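Local structure of 3-oxoacyl-(acyl-carrier protein) synthase II (1J3N) at residues Ala58-Lys63 and Ala145-Phe150; Gly169-Met174 and Leu236-Tyr241; Val352-Leu355 and Ile360-Thr363. The protein probably condenses acyl chains with malonyl-acyl-carrier protein as a homodimeric beta-ketoacyl-ACP synthase, the chain-lengthening step of fatty acid synthesis. One frame throughout, in Å; residues are numbered along the deposited sequence.

Contact 1: Ala58-Lys63 and Ala145-Phe150; sequences AYLDRK and AMRYGF
Leu60 and Arg147 are the closest backbone positions here, yet their CA atoms stand 10.3 Å apart, and the long side chain of Arg147 spans the gap. Leu60 and Asp61 lie in a loop that runs into helix 62-65; residues 145-148 end helix 139-148 in the N-terminal half of the thiolase-type fold, and Gly149 leaves the helix with a positive phi that suits glycine. In Arg147, CG lies anti to the backbone N (chi1 -169°) and the chain runs extended as far as NE, carrying the guanidinium across to the loop. The methyl CD2 of Leu60 rests over one face of that group, 3.4 Å from Arg147 NH1, while NH1 itself bonds to Gln80 OE1 on helix 70-86. Nearer its root, Arg147 CD lies 4.0 Å above one face of the Tyr148 ring, toward the rim. A leucine in place of Arg147 is likely to leave Gln80 OE1 and the loop carbonyl without this shared donor group and Leu60 CD2 without the flat surface it packs on. At the guanidinium edge, near its plane, Arg147 NH2 gives Tyr59 O a weak hydrogen bond of 3.1 Å, bent to 133°.

Contact 2: Gly169-Met174 and Leu236-Tyr241; sequences GSALRM and LVLEAY
Ala171 and Leu238 join a buried helix to a sheet in the layered alpha/beta fold shared by thiolases and condensing enzymes. Helix 163-176 lies in the inner helical layer, and on this side it packs against the sheet of the N-terminal half through strand 232-240, which runs antiparallel to its neighbours 4-13 and 182-189. In relatives of this family the nucleophilic cysteine sits at the N-terminal end of the helix corresponding to 163-176. The CA atoms come nearest at Leu172 and Leu238, 7.3 Å apart. Ala171 and Leu238 both direct CB toward the opposite segment, and a small methyl on the helix lets the strand leucine come close to the helix backbone. In Leu238, chi1 of -63° together with chi2 of -163° sets CD1 toward the helix, and this methyl does the touching. The side-chain contact is apolar, and no hydrogen bond crosses between the segments. Apolar side chains also surround the touching pair: Leu238 packs on Val6 and Leu255, Ala171 on Val183 and Ala185, and Leu172 on Val4. On the same helix, Arg173 NH2 forms a salt bridge with Glu179 OE2 of the second subunit, which ties this layer to the dimer interface. Leu238 CD1 sits 3.6 Å from Ala171 CB and 3.9 Å from Leu172 N, a methyl set against the alanine methyl and the peptide nitrogen that follows it.

Contact 3: Val352-Leu355 and Ile360-Thr363; sequences VQAL and IPPT
Pro361 brings the only ring that touches across this contact, and its saturated ring is puckered, with CG endo, rather than truly flat. The helix meets it at a single atom: CD, the carbon attached to the proline nitrogen, lies 3.7 Å from Ala354 CB. Beyond the two segments, the side chain of Pro361 also touches Gln26 of helix 19-28 and Tyr297 of strand 297-299, and Ile360 packs on the same tyrosine.

Helix 343-357 and the chain that returns after it belong to the C-terminal half of the thiolase-type fold, where the polypeptide reverses within a few residues and enters the short strand 359-360. Ala354 and Ile360 are the nearest backbone positions, their CA atoms 5.1 Å apart, an approach that a small side chain on the helix accommodates. Ala354 directs its CB at the returning chain. Ile360 does the reverse at its root, since CB points away from the helix, but the turn of chi2 (-58°) folds CD1 back until it stands 4.2 Å from Ala354 CB. One methyl is thus approached by two carbons from different residues; Ile360 CD1 and Pro361 CD lie 4.9 Å apart.

The polar bonds of the returning segment are made to other parts of the chain: Pro361 O accepts from Ser330 OG, and the backbone of Ile360 pairs with Arg382. Between helix and return chain the chemistry is therefore purely apolar: the buried fit depends on shape and close approach, with no bond across it to impose a direction.

Overall arrangement
The three contacts follow one another along the chain, each closing before the next opens. Contacts 1 and 2 both fall in the N-terminal family region, their centres 22 Å apart and nearest atoms about 8 Å apart, and lie on helices 139-148 and 163-176, which follow each other in the chain; both also reach the second subunit. Contact 3, in the C-terminal region, is touched by no other chain. Its centre lies 21 Å from that of contact 2, with nearest atoms about 5 Å apart, and 31 Å from contact 1. Contact 2 lies on the helix that in relatives follows the nucleophilic cysteine of the active site.

Contact 1: Ala58-Lys63 and Ala145-Phe150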
loop_
_atom_site.group_PDB
_atom_site.type_symbol
_atom_site.label_atom_id
_atom_site.label_comp_id
_atom_site.label_asym_id
_atom_site.label_seq_id
_atom_site.Cartn_x
_atom_site.Cartn_y
_atom_site.Cartn_z
ATOM N N ALA A 58 -6.312 27.290 -6.297
ATOM C CA ALA A 58 -7.692 27.621 -5.956
ATOM C C ALA A 58 -8.174 26.780 -4.774
ATOM O O ALA A 58 -9.215 27.068 -4.179
ATOM C CB ALA A 58 -8.606 27.396 -7.173
ATOM N N TYR A 59 -7.412 25.745 -4.435
ATOM C CA TYR A 59 -7.770 24.861 -3.328
ATOM C C TYR A 59 -6.767 24.899 -2.186
ATOM O O TYR A 59 -7.153 24.869 -1.015
ATOM C CB TYR A 59 -7.902 23.421 -3.835
ATOM C CG TYR A 59 -9.056 23.235 -4.782
ATOM C CD1 TYR A 59 -10.339 22.964 -4.303
ATOM C CD2 TYR A 59 -8.882 23.383 -6.160
ATOM C CE1 TYR A 59 -11.423 22.849 -5.172
ATOM C CE2 TYR A 59 -9.956 23.271 -7.034
ATOM C CZ TYR A 59 -11.222 23.006 -6.532
ATOM O OH TYR A 59 -12.291 22.920 -7.392
ATOM N N LEU A 60 -5.484 24.966 -2.530
ATOM C CA LEU A 60 -4.422 24.982 -1.533
ATOM C C LEU A 60 -3.663 26.306 -1.531
ATOM O O LEU A 60 -3.803 27.114 -2.448
ATOM C CB LEU A 60 -3.445 23.836 -1.814
ATOM C CG LEU A 60 -4.091 22.520 -2.260
ATOM C CD1 LEU A 60 -3.022 21.476 -2.517
ATOM C CD2 LEU A 60 -5.064 22.047 -1.198
ATOM N N ASP A 61 -2.864 26.527 -0.493
ATOM C CA ASP A 61 -2.065 27.745 -0.395
ATOM C C ASP A 61 -0.953 27.597 -1.424
ATOM O O ASP A 61 -0.102 26.723 -1.290
ATOM C CB ASP A 61 -1.454 27.871 1.003
ATOM C CG ASP A 61 -2.498 27.838 2.100
ATOM O OD1 ASP A 61 -3.289 28.801 2.201
ATOM O OD2 ASP A 61 -2.532 26.843 2.858
ATOM N N ARG A 62 -0.962 28.440 -2.451
ATOM C CA ARG A 62 0.048 28.363 -3.504
ATOM C C ARG A 62 1.480 28.285 -2.980
ATOM O O ARG A 62 2.363 27.744 -3.648
ATOM C CB ARG A 62 -0.086 29.556 -4.457
ATOM C CG ARG A 62 -1.344 29.527 -5.311
ATOM C CD ARG A 62 -1.317 30.611 -6.381
ATOM N NE ARG A 62 -2.435 30.495 -7.314
ATOM C CZ ARG A 62 -3.711 30.664 -6.980
ATOM N NH1 ARG A 62 -4.037 30.960 -5.728
ATOM N NH2 ARG A 62 -4.662 30.536 -7.896
ATOM N N LYS A 63 1.705 28.812 -1.783
ATOM C CA LYS A 63 3.040 28.808 -1.192
ATOM C C LYS A 63 3.491 27.416 -0.758
ATOM O O LYS A 63 4.685 27.132 -0.718
ATOM C CB LYS A 63 3.090 29.761 0.010
ATOM C CG LYS A 63 2.392 31.106 -0.217
ATOM C CD LYS A 63 2.841 31.790 -1.507
ATOM C CE LYS A 63 4.321 32.151 -1.486
ATOM N NZ LYS A 63 4.741 32.825 -2.752
ATOM N N ALA A 145 -4.500 13.661 6.399
ATOM C CA ALA A 145 -4.625 13.536 7.850
ATOM C C ALA A 145 -4.077 14.775 8.552
ATOM O O ALA A 145 -4.655 15.252 9.537
ATOM C CB ALA A 145 -3.880 12.299 8.337
ATOM N N MET A 146 -2.960 15.289 8.046
ATOM C CA MET A 146 -2.330 16.469 8.629
ATOM C C MET A 146 -3.145 17.739 8.426
ATOM O O MET A 146 -3.289 18.552 9.342
ATOM C CB MET A 146 -0.933 16.661 8.046
ATOM C CG MET A 146 0.047 15.565 8.433
ATOM S SD MET A 146 1.724 15.891 7.883
ATOM C CE MET A 146 1.669 15.339 6.194
ATOM N N ARG A 147 -3.695 17.898 7.228
ATOM C CA ARG A 147 -4.476 19.081 6.909
ATOM C C ARG A 147 -5.720 19.247 7.774
ATOM O O ARG A 147 -6.054 20.362 8.177
ATOM C CB ARG A 147 -4.894 19.060 5.433
ATOM C CG ARG A 147 -5.491 20.380 4.965
ATOM C CD ARG A 147 -5.974 20.349 3.521
ATOM N NE ARG A 147 -6.302 21.699 3.073
ATOM C CZ ARG A 147 -6.954 21.995 1.952
ATOM N NH1 ARG A 147 -7.368 21.031 1.141
ATOM N NH2 ARG A 147 -7.181 23.264 1.637
ATOM N N TYR A 148 -6.400 18.137 8.055
ATOM C CA TYR A 148 -7.631 18.166 8.840
ATOM C C TYR A 148 -7.513 17.684 10.285
ATOM O O TYR A 148 -8.475 17.761 11.042
ATOM C CB TYR A 148 -8.712 17.352 8.122
ATOM C CG TYR A 148 -9.020 17.843 6.723
ATOM C CD1 TYR A 148 -9.541 19.120 6.505
ATOM C CD2 TYR A 148 -8.787 17.033 5.617
ATOM C CE1 TYR A 148 -9.819 19.574 5.213
ATOM C CE2 TYR A 148 -9.062 17.474 4.330
ATOM C CZ TYR A 148 -9.577 18.744 4.133
ATOM O OH TYR A 148 -9.847 19.174 2.853
ATOM N N GLY A 149 -6.345 17.186 10.666
ATOM C CA GLY A 149 -6.150 16.711 12.025
ATOM C C GLY A 149 -6.822 15.381 12.328
ATOM O O GLY A 149 -7.128 15.093 13.484
ATOM N N PHE A 150 -7.061 14.576 11.293
ATOM C CA PHE A 150 -7.693 13.272 11.464
ATOM C C PHE A 150 -6.651 12.319 12.030
ATOM O O PHE A 150 -5.657 12.013 11.367
ATOM C CB PHE A 150 -8.204 12.740 10.121
ATOM C CG PHE A 150 -9.238 13.618 9.452
ATOM C CD1 PHE A 150 -10.165 14.334 10.204
ATOM C CD2 PHE A 150 -9.335 13.657 8.063
ATOM C CE1 PHE A 150 -11.170 15.068 9.597
ATOM C CE2 PHE A 150 -10.340 14.388 7.434
ATOM C CZ PHE A 150 -11.264 15.098 8.199
#

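Contact 2: Gly169-Met174 and Leu236-Tyr241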
loop_
_atom_site.group_PDB
_atom_site.type_symbol
_atom_site.label_atom_id
_atom_site.label_comp_id
_atom_site.label_asym_id
_atom_site.label_seq_id
_atom_site.Cartn_x
_atom_site.Cartn_y
_atom_site.Cartn_z
ATOM N N GLY A 169 -12.186 -0.798 -0.310
ATOM C CA GLY A 169 -12.594 -2.004 0.390
ATOM C C GLY A 169 -11.881 -2.126 1.724
ATOM O O GLY A 169 -12.438 -2.634 2.693
ATOM N N SER A 170 -10.641 -1.656 1.784
ATOM C CA SER A 170 -9.880 -1.713 3.030
ATOM C C SER A 170 -10.433 -0.714 4.053
ATOM O O SER A 170 -10.317 -0.929 5.261
ATOM C CB SER A 170 -8.399 -1.428 2.763
ATOM O OG SER A 170 -7.825 -2.442 1.946
ATOM N N ALA A 171 -11.017 0.379 3.564
ATOM C CA ALA A 171 -11.608 1.393 4.441
ATOM C C ALA A 171 -12.924 0.809 4.919
ATOM O O ALA A 171 -13.339 1.027 6.053
ATOM C CB ALA A 171 -11.857 2.701 3.676
ATOM N N LEU A 172 -13.584 0.068 4.033
ATOM C CA LEU A 172 -14.835 -0.596 4.382
ATOM C C LEU A 172 -14.578 -1.447 5.616
ATOM O O LEU A 172 -15.327 -1.386 6.591
ATOM C CB LEU A 172 -15.300 -1.507 3.240
ATOM C CG LEU A 172 -16.419 -2.510 3.562
ATOM C CD1 LEU A 172 -17.737 -1.777 3.817
ATOM C CD2 LEU A 172 -16.579 -3.479 2.399
ATOM N N ARG A 173 -13.504 -2.231 5.569
ATOM C CA ARG A 173 -13.141 -3.120 6.676
ATOM C C ARG A 173 -12.842 -2.354 7.950
ATOM O O ARG A 173 -13.261 -2.741 9.029
ATOM C CB ARG A 173 -11.925 -3.967 6.299
ATOM C CG ARG A 173 -12.171 -4.910 5.142
ATOM C CD ARG A 173 -13.411 -5.778 5.355
ATOM N NE ARG A 173 -13.508 -6.809 4.324
ATOM C CZ ARG A 173 -14.649 -7.290 3.840
ATOM N NH1 ARG A 173 -15.814 -6.834 4.287
ATOM N NH2 ARG A 173 -14.626 -8.229 2.903
ATOM N N MET A 174 -12.094 -1.268 7.797
ATOM C CA MET A 174 -11.711 -0.394 8.888
ATOM C C MET A 174 -12.945 0.086 9.665
ATOM O O MET A 174 -12.937 0.138 10.898
ATOM C CB MET A 174 -10.959 0.793 8.293
ATOM C CG MET A 174 -10.046 1.557 9.217
ATOM S SD MET A 174 -9.241 2.859 8.221
ATOM C CE MET A 174 -7.889 1.973 7.513
ATOM N N LEU A 236 -13.641 9.229 -1.670
ATOM C CA LEU A 236 -15.015 9.100 -1.228
ATOM C C LEU A 236 -15.068 9.135 0.286
ATOM O O LEU A 236 -14.120 8.743 0.957
ATOM C CB LEU A 236 -15.627 7.782 -1.733
ATOM C CG LEU A 236 -15.733 7.571 -3.257
ATOM C CD1 LEU A 236 -14.353 7.295 -3.868
ATOM C CD2 LEU A 236 -16.653 6.395 -3.528
ATOM N N VAL A 237 -16.173 9.637 0.818
ATOM C CA VAL A 237 -16.366 9.678 2.260
ATOM C C VAL A 237 -17.131 8.402 2.627
ATOM O O VAL A 237 -18.278 8.244 2.233
ATOM C CB VAL A 237 -17.213 10.906 2.692
ATOM C CG1 VAL A 237 -17.502 10.842 4.187
ATOM C CG2 VAL A 237 -16.476 12.200 2.360
ATOM N N LEU A 238 -16.491 7.481 3.344
ATOM C CA LEU A 238 -17.174 6.259 3.764
ATOM C C LEU A 238 -17.573 6.542 5.203
ATOM O O LEU A 238 -16.820 7.165 5.947
ATOM C CB LEU A 238 -16.255 5.042 3.685
ATOM C CG LEU A 238 -15.735 4.654 2.299
ATOM C CD1 LEU A 238 -15.204 3.224 2.372
ATOM C CD2 LEU A 238 -16.843 4.752 1.254
ATOM N N GLU A 239 -18.754 6.085 5.595
ATOM C CA GLU A 239 -19.266 6.394 6.920
ATOM C C GLU A 239 -20.157 5.289 7.463
ATOM O O GLU A 239 -20.917 4.659 6.717
ATOM C CB GLU A 239 -20.077 7.689 6.806
ATOM C CG GLU A 239 -20.132 8.593 8.017
ATOM C CD GLU A 239 -20.965 9.849 7.739
ATOM O OE1 GLU A 239 -20.938 10.346 6.592
ATOM O OE2 GLU A 239 -21.640 10.342 8.661
ATOM N N ALA A 240 -20.063 5.050 8.763
ATOM C CA ALA A 240 -20.897 4.045 9.399
ATOM C C ALA A 240 -22.321 4.568 9.220
ATOM O O ALA A 240 -22.568 5.764 9.391
ATOM C CB ALA A 240 -20.549 3.938 10.880
ATOM N N TYR A 241 -23.244 3.683 8.855
ATOM C CA TYR A 241 -24.641 4.066 8.633
ATOM C C TYR A 241 -25.229 4.885 9.779
ATOM O O TYR A 241 -25.925 5.880 9.552
ATOM C CB TYR A 241 -25.508 2.826 8.432
ATOM C CG TYR A 241 -26.987 3.137 8.386
ATOM C CD1 TYR A 241 -27.557 3.743 7.269
ATOM C CD2 TYR A 241 -27.814 2.850 9.475
ATOM C CE1 TYR A 241 -28.914 4.056 7.233
ATOM C CE2 TYR A 241 -29.172 3.162 9.449
ATOM C CZ TYR A 241 -29.715 3.764 8.325
ATOM O OH TYR A 241 -31.059 4.084 8.292
#

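Contact 3: Val352-Leu355 and Ile360-Thr363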
loop_
_atom_site.group_PDB
_atom_site.type_symbol
_atom_site.label_atom_id
_atom_site.label_comp_id
_atom_site.label_asym_id
_atom_site.label_seq_id
_atom_site.Cartn_x
_atom_site.Cartn_y
_atom_site.Cartn_z
ATOM N N VAL A 352 -21.396 4.566 -8.050
ATOM C CA VAL A 352 -22.299 5.023 -7.001
ATOM C C VAL A 352 -23.297 6.024 -7.586
ATOM O O VAL A 352 -24.460 6.039 -7.192
ATOM C CB VAL A 352 -21.515 5.696 -5.839
ATOM C CG1 VAL A 352 -22.460 6.458 -4.929
ATOM C CG2 VAL A 352 -20.779 4.639 -5.047
ATOM N N GLN A 353 -22.836 6.845 -8.533
ATOM C CA GLN A 353 -23.685 7.852 -9.178
ATOM C C GLN A 353 -24.776 7.210 -10.037
ATOM O O GLN A 353 -25.886 7.734 -10.128
ATOM C CB GLN A 353 -22.849 8.798 -10.049
ATOM C CG GLN A 353 -21.860 9.669 -9.275
ATOM C CD GLN A 353 -21.102 10.643 -10.165
ATOM O OE1 GLN A 353 -20.580 10.267 -11.216
ATOM N NE2 GLN A 353 -21.018 11.901 -9.731
ATOM N N ALA A 354 -24.461 6.084 -10.670
ATOM C CA ALA A 354 -25.437 5.387 -11.501
ATOM C C ALA A 354 -26.571 4.815 -10.643
ATOM O O ALA A 354 -27.720 4.793 -11.073
ATOM C CB ALA A 354 -24.768 4.270 -12.286
ATOM N N LEU A 355 -26.244 4.344 -9.441
ATOM C CA LEU A 355 -27.253 3.788 -8.538
ATOM C C LEU A 355 -28.142 4.889 -7.977
ATOM O O LEU A 355 -29.369 4.786 -7.976
ATOM C CB LEU A 355 -26.588 3.057 -7.366
ATOM C CG LEU A 355 -25.873 1.727 -7.609
ATOM C CD1 LEU A 355 -25.155 1.306 -6.339
ATOM C CD2 LEU A 355 -26.873 0.670 -8.026
ATOM N N ILE A 360 -27.515 4.795 -16.167
ATOM C CA ILE A 360 -26.277 4.063 -16.377
ATOM C C ILE A 360 -25.393 4.790 -17.374
ATOM O O ILE A 360 -25.828 5.113 -18.484
ATOM C CB ILE A 360 -26.552 2.645 -16.913
ATOM C CG1 ILE A 360 -27.637 1.964 -16.068
ATOM C CG2 ILE A 360 -25.279 1.826 -16.889
ATOM C CD1 ILE A 360 -27.305 1.845 -14.596
ATOM N N PRO A 361 -24.133 5.055 -16.992
ATOM C CA PRO A 361 -23.197 5.752 -17.880
ATOM C C PRO A 361 -22.863 4.871 -19.079
ATOM O O PRO A 361 -22.811 3.650 -18.957
ATOM C CB PRO A 361 -22.000 6.021 -16.971
ATOM C CG PRO A 361 -22.033 4.868 -16.026
ATOM C CD PRO A 361 -23.502 4.756 -15.695
ATOM N N PRO A 362 -22.626 5.484 -20.250
ATOM C CA PRO A 362 -22.306 4.765 -21.490
ATOM C C PRO A 362 -20.841 4.412 -21.709
ATOM O O PRO A 362 -19.942 4.924 -21.037
ATOM C CB PRO A 362 -22.772 5.735 -22.555
ATOM C CG PRO A 362 -22.261 7.034 -21.978
ATOM C CD PRO A 362 -22.694 6.937 -20.509
ATOM N N THR A 363 -20.622 3.532 -22.677
ATOM C CA THR A 363 -19.284 3.141 -23.075
ATOM C C THR A 363 -19.223 3.794 -24.444
ATOM O O THR A 363 -19.795 3.271 -25.405
ATOM C CB THR A 363 -19.140 1.612 -23.256
ATOM O OG1 THR A 363 -19.425 0.945 -22.022
ATOM C CG2 THR A 363 -17.726 1.261 -23.685
#